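Long-range contact in ERPC (Borrelia burgdorferi, PDB 4BXM), which probably binds complement regulators such as factor H at the spirochaete surface, as an outer surface lipoprotein of the Erp family: residues 41-55 with 67-79. Numbering follows the deposited sequence.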
# COMPACT_ATOMS: atom_id res chain seq x y z
N LEU A 41 -1.85 6.51 -2.47
CA LEU A 41 -0.93 6.04 -1.47
C LEU A 41 0.23 7.02 -1.37
O LEU A 41 0.98 7.23 -2.32
CB LEU A 41 -0.43 4.60 -1.74
CG LEU A 41 0.43 3.97 -0.63
CD1 LEU A 41 -0.41 3.59 0.55
CD2 LEU A 41 1.14 2.72 -1.11
N VAL A 42 0.37 7.61 -0.18
CA VAL A 42 1.47 8.51 0.18
C VAL A 42 2.59 7.68 0.87
O VAL A 42 2.31 7.04 1.85
CB VAL A 42 0.96 9.60 1.14
CG1 VAL A 42 2.05 10.60 1.51
CG2 VAL A 42 -0.19 10.34 0.51
N VAL A 43 3.82 7.69 0.32
CA VAL A 43 4.95 7.00 0.82
C VAL A 43 6.02 7.93 1.38
O VAL A 43 6.52 8.78 0.62
CB VAL A 43 5.54 6.18 -0.32
CG1 VAL A 43 6.67 5.33 0.25
CG2 VAL A 43 4.45 5.30 -0.94
N ARG A 44 6.35 7.84 2.69
CA ARG A 44 7.25 8.81 3.36
C ARG A 44 8.40 8.10 4.00
O ARG A 44 8.18 7.18 4.84
CB ARG A 44 6.48 9.54 4.47
CG ARG A 44 7.38 10.40 5.33
CD ARG A 44 6.62 11.19 6.39
NE ARG A 44 5.81 12.23 5.79
CZ ARG A 44 5.45 13.36 6.36
NH1 ARG A 44 5.85 13.66 7.59
NH2 ARG A 44 4.82 14.27 5.62
N LYS A 45 9.61 8.55 3.68
CA LYS A 45 10.81 8.09 4.37
C LYS A 45 10.96 8.80 5.75
O LYS A 45 11.08 10.04 5.81
CB LYS A 45 12.08 8.28 3.54
CG LYS A 45 13.34 7.78 4.25
CD LYS A 45 13.42 6.24 4.14
CE LYS A 45 14.69 5.66 4.82
NZ LYS A 45 14.55 5.67 6.32
N GLU A 46 10.98 8.02 6.84
CA GLU A 46 11.02 8.59 8.18
C GLU A 46 12.41 8.32 8.74
O GLU A 46 13.27 7.73 8.10
CB GLU A 46 9.91 7.96 9.07
CG GLU A 46 8.52 8.24 8.54
CD GLU A 46 7.37 7.85 9.47
OE1 GLU A 46 7.47 6.89 10.28
OE2 GLU A 46 6.36 8.54 9.35
N GLU A 47 12.64 8.72 9.97
CA GLU A 47 14.00 8.49 10.50
C GLU A 47 14.24 6.98 10.65
O GLU A 47 15.26 6.49 10.29
CB GLU A 47 14.11 9.12 11.87
CG GLU A 47 15.56 9.17 12.30
CD GLU A 47 15.63 8.61 13.64
OE1 GLU A 47 15.63 7.36 13.72
OE2 GLU A 47 15.50 9.41 14.59
N ASP A 48 13.26 6.24 11.17
CA ASP A 48 13.35 4.80 11.21
C ASP A 48 12.42 4.20 10.21
O ASP A 48 11.24 4.11 10.44
CB ASP A 48 12.89 4.28 12.58
CG ASP A 48 13.01 2.76 12.71
OD1 ASP A 48 13.57 2.08 11.85
OD2 ASP A 48 12.47 2.23 13.69
N GLY A 49 12.93 3.78 9.06
CA GLY A 49 12.01 3.17 8.09
C GLY A 49 11.14 4.06 7.23
O GLY A 49 11.51 5.16 6.87
N ILE A 50 10.00 3.50 6.84
CA ILE A 50 8.98 4.07 5.93
C ILE A 50 7.57 3.95 6.51
O ILE A 50 7.23 2.97 7.13
CB ILE A 50 9.04 3.38 4.52
CG1 ILE A 50 10.35 3.78 3.81
CG2 ILE A 50 7.89 3.83 3.66
CD1 ILE A 50 10.73 2.93 2.61
N GLU A 51 6.76 5.01 6.38
CA GLU A 51 5.32 5.01 6.63
C GLU A 51 4.54 5.27 5.35
O GLU A 51 4.92 6.08 4.47
CB GLU A 51 4.93 6.00 7.75
CG GLU A 51 3.39 6.12 7.99
CD GLU A 51 2.99 6.92 9.24
OE1 GLU A 51 3.91 7.40 9.96
OE2 GLU A 51 1.75 7.06 9.55
N THR A 52 3.44 4.52 5.15
CA THR A 52 2.54 4.85 4.06
C THR A 52 1.21 5.22 4.60
O THR A 52 0.72 4.69 5.62
CB THR A 52 2.36 3.70 3.05
OG1 THR A 52 1.75 2.54 3.66
CG2 THR A 52 3.72 3.28 2.53
N GLY A 53 0.54 6.08 3.87
CA GLY A 53 -0.77 6.53 4.25
C GLY A 53 -1.69 6.50 3.03
O GLY A 53 -1.28 6.62 1.89
N LEU A 54 -2.93 6.23 3.29
CA LEU A 54 -3.91 6.15 2.26
C LEU A 54 -4.91 7.27 2.39
O LEU A 54 -5.41 7.50 3.46
CB LEU A 54 -4.62 4.80 2.35
CG LEU A 54 -5.80 4.43 1.43
CD1 LEU A 54 -5.32 4.15 0.02
CD2 LEU A 54 -6.47 3.12 1.96
N ASN A 55 -5.16 7.93 1.29
CA ASN A 55 -6.11 9.00 1.12
C ASN A 55 -7.15 8.51 0.14
O ASN A 55 -6.84 8.15 -0.95
CB ASN A 55 -5.42 10.21 0.55
CG ASN A 55 -4.56 10.90 1.55
OD1 ASN A 55 -4.77 10.80 2.72
ND2 ASN A 55 -3.57 11.55 1.09
N TYR A 67 -11.19 9.98 3.53
CA TYR A 67 -10.53 9.01 4.38
C TYR A 67 -9.03 9.21 4.24
O TYR A 67 -8.48 9.16 3.12
CB TYR A 67 -10.98 7.55 4.04
CG TYR A 67 -10.17 6.47 4.81
CD1 TYR A 67 -8.86 6.13 4.40
CD2 TYR A 67 -10.69 5.80 5.93
CE1 TYR A 67 -8.12 5.18 5.04
CE2 TYR A 67 -9.93 4.86 6.61
CZ TYR A 67 -8.64 4.57 6.16
OH TYR A 67 -7.86 3.65 6.77
N THR A 68 -8.39 9.46 5.38
CA THR A 68 -6.93 9.60 5.47
C THR A 68 -6.37 8.90 6.72
O THR A 68 -6.72 9.27 7.82
CB THR A 68 -6.51 11.09 5.56
OG1 THR A 68 -6.83 11.74 4.35
CG2 THR A 68 -4.97 11.23 5.74
N ALA A 69 -5.46 7.95 6.55
CA ALA A 69 -4.89 7.18 7.66
C ALA A 69 -3.67 6.42 7.20
O ALA A 69 -3.50 6.15 6.02
CB ALA A 69 -5.92 6.22 8.27
N THR A 70 -2.77 6.15 8.15
CA THR A 70 -1.73 5.16 7.98
C THR A 70 -2.31 3.90 7.36
O THR A 70 -3.36 3.44 7.78
CB THR A 70 -1.09 4.79 9.33
OG1 THR A 70 -0.73 6.00 9.94
CG2 THR A 70 0.26 4.06 9.10
N PHE A 71 -1.63 3.42 6.35
CA PHE A 71 -1.94 2.20 5.65
C PHE A 71 -1.06 1.07 6.20
O PHE A 71 -1.55 0.08 6.63
CB PHE A 71 -1.67 2.40 4.16
CG PHE A 71 -2.14 1.29 3.27
CD1 PHE A 71 -3.49 1.03 3.08
CD2 PHE A 71 -1.24 0.62 2.48
CE1 PHE A 71 -3.95 0.03 2.21
CE2 PHE A 71 -1.66 -0.37 1.56
CZ PHE A 71 -3.02 -0.70 1.48
N PHE A 72 0.25 1.27 6.15
CA PHE A 72 1.21 0.42 6.86
C PHE A 72 2.50 1.13 7.10
O PHE A 72 2.79 2.16 6.42
CB PHE A 72 1.49 -0.92 6.12
CG PHE A 72 2.13 -0.81 4.73
CD1 PHE A 72 3.47 -0.47 4.57
CD2 PHE A 72 1.43 -1.16 3.62
CE1 PHE A 72 4.01 -0.36 3.33
CE2 PHE A 72 1.97 -1.15 2.36
CZ PHE A 72 3.28 -0.78 2.21
N SER A 73 3.33 0.53 7.94
CA SER A 73 4.64 1.07 8.14
C SER A 73 5.64 -0.04 8.30
O SER A 73 5.28 -1.20 8.58
CB SER A 73 4.60 2.07 9.35
OG SER A 73 4.37 1.29 10.47
N LEU A 74 6.91 0.28 8.18
CA LEU A 74 7.97 -0.73 8.31
C LEU A 74 9.20 -0.03 8.87
O LEU A 74 9.43 1.16 8.66
CB LEU A 74 8.32 -1.36 6.93
CG LEU A 74 8.68 -0.39 5.78
CD1 LEU A 74 10.07 -0.61 5.23
CD2 LEU A 74 7.63 -0.59 4.66
N GLU A 75 10.06 -0.79 9.48
CA GLU A 75 11.20 -0.23 10.12
C GLU A 75 12.42 -0.21 9.20
O GLU A 75 12.44 -0.83 8.11
CB GLU A 75 11.42 -1.02 11.45
CG GLU A 75 12.20 -2.31 11.29
CD GLU A 75 12.53 -2.97 12.65
OE1 GLU A 75 11.58 -3.33 13.35
OE2 GLU A 75 13.74 -3.10 13.02
N GLU A 76 13.48 0.43 9.67
CA GLU A 76 14.64 0.71 8.82
C GLU A 76 15.23 -0.50 8.21
O GLU A 76 15.55 -0.52 7.00
CB GLU A 76 15.74 1.51 9.60
CG GLU A 76 16.88 2.06 8.72
CD GLU A 76 16.44 3.20 7.78
OE1 GLU A 76 15.36 3.86 7.95
OE2 GLU A 76 17.17 3.46 6.81
N SER A 77 15.38 -1.54 9.01
CA SER A 77 15.97 -2.78 8.53
C SER A 77 15.16 -3.46 7.40
O SER A 77 15.68 -4.35 6.69
CB SER A 77 16.11 -3.79 9.71
OG SER A 77 14.81 -4.09 10.20
N GLU A 78 13.88 -3.13 7.24
CA GLU A 78 13.15 -3.70 6.09
C GLU A 78 13.11 -2.77 4.85
O GLU A 78 12.50 -3.08 3.81
CB GLU A 78 11.76 -4.00 6.54
CG GLU A 78 11.63 -5.18 7.50
CD GLU A 78 11.98 -6.48 6.84
OE1 GLU A 78 11.55 -6.69 5.71
OE2 GLU A 78 12.67 -7.27 7.51
N VAL A 79 13.72 -1.61 4.97
CA VAL A 79 13.73 -0.64 3.88
C VAL A 79 14.28 -1.15 2.56
O VAL A 79 13.63 -0.96 1.49
CB VAL A 79 14.46 0.68 4.27
CG1 VAL A 79 14.68 1.56 3.03
CG2 VAL A 79 13.61 1.44 5.21
O HOH W 1 8.09 3.43 10.27
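Strands 50-55 and 67-74 form an antiparallel hairpin interrupted by a classic beta bulge, in which Phe-71 and Phe-72 both face Thr-52. Thr-52 O takes the amide of Phe-71 at 2.8 Å. Thr-52 N gives a nearly straight bond to Phe-72 O, and OG1 of the same threonine reaches that carbonyl as well, so two donors grip it. With chi1 at 64°, Thr-52 OG1 sits between its own N and carbonyl carbon. There it lies over the centre of the Phe-72 ring, 3.4 Å above its plane, and also meets the edge of the Phe-71 ring.

The bulge turns Phe-71 to the same buried side as Phe-72. Leu-41 CD1 comes to 3.6 Å from Phe-71 CD2, Leu-54 CD2 packs near CD1 of that ring, and Tyr-145 meets it edge-to-face. Further along, Ile-50 CB touches Leu-74 CG at 4.0 Å. Phe-82 of helix 79-88 packs on Ile-50, Phe-72 and Leu-74. On the other face, Thr-70 OG1 donates to Glu-51 OE2 and Thr-68 OG1 to Asn-55 OD1.

Beyond the strand end, the turn at 46-49 is tied to the loop that leads from strand 67-74 into helix 79-88. Glu-76 OE1 accepts Lys-45 NZ on its syn lone pair, a salt bridge of 2.6 Å, and Gly-49 N on its anti lone pair at 2.7 Å. Lys-45 NZ also donates to the carbonyls of Glu-46 and Gly-49. Asp-48 OD1 receives the amide of Glu-76. Gly-49 has a positive phi (79°), and its CA makes a CA-H...O contact of 3.3 Å with Leu-74 O. The arrangement is that of a bulged antiparallel hairpin with one face packed against a helix, within the large antiparallel sheet of this Borrelia outer surface protein E family member.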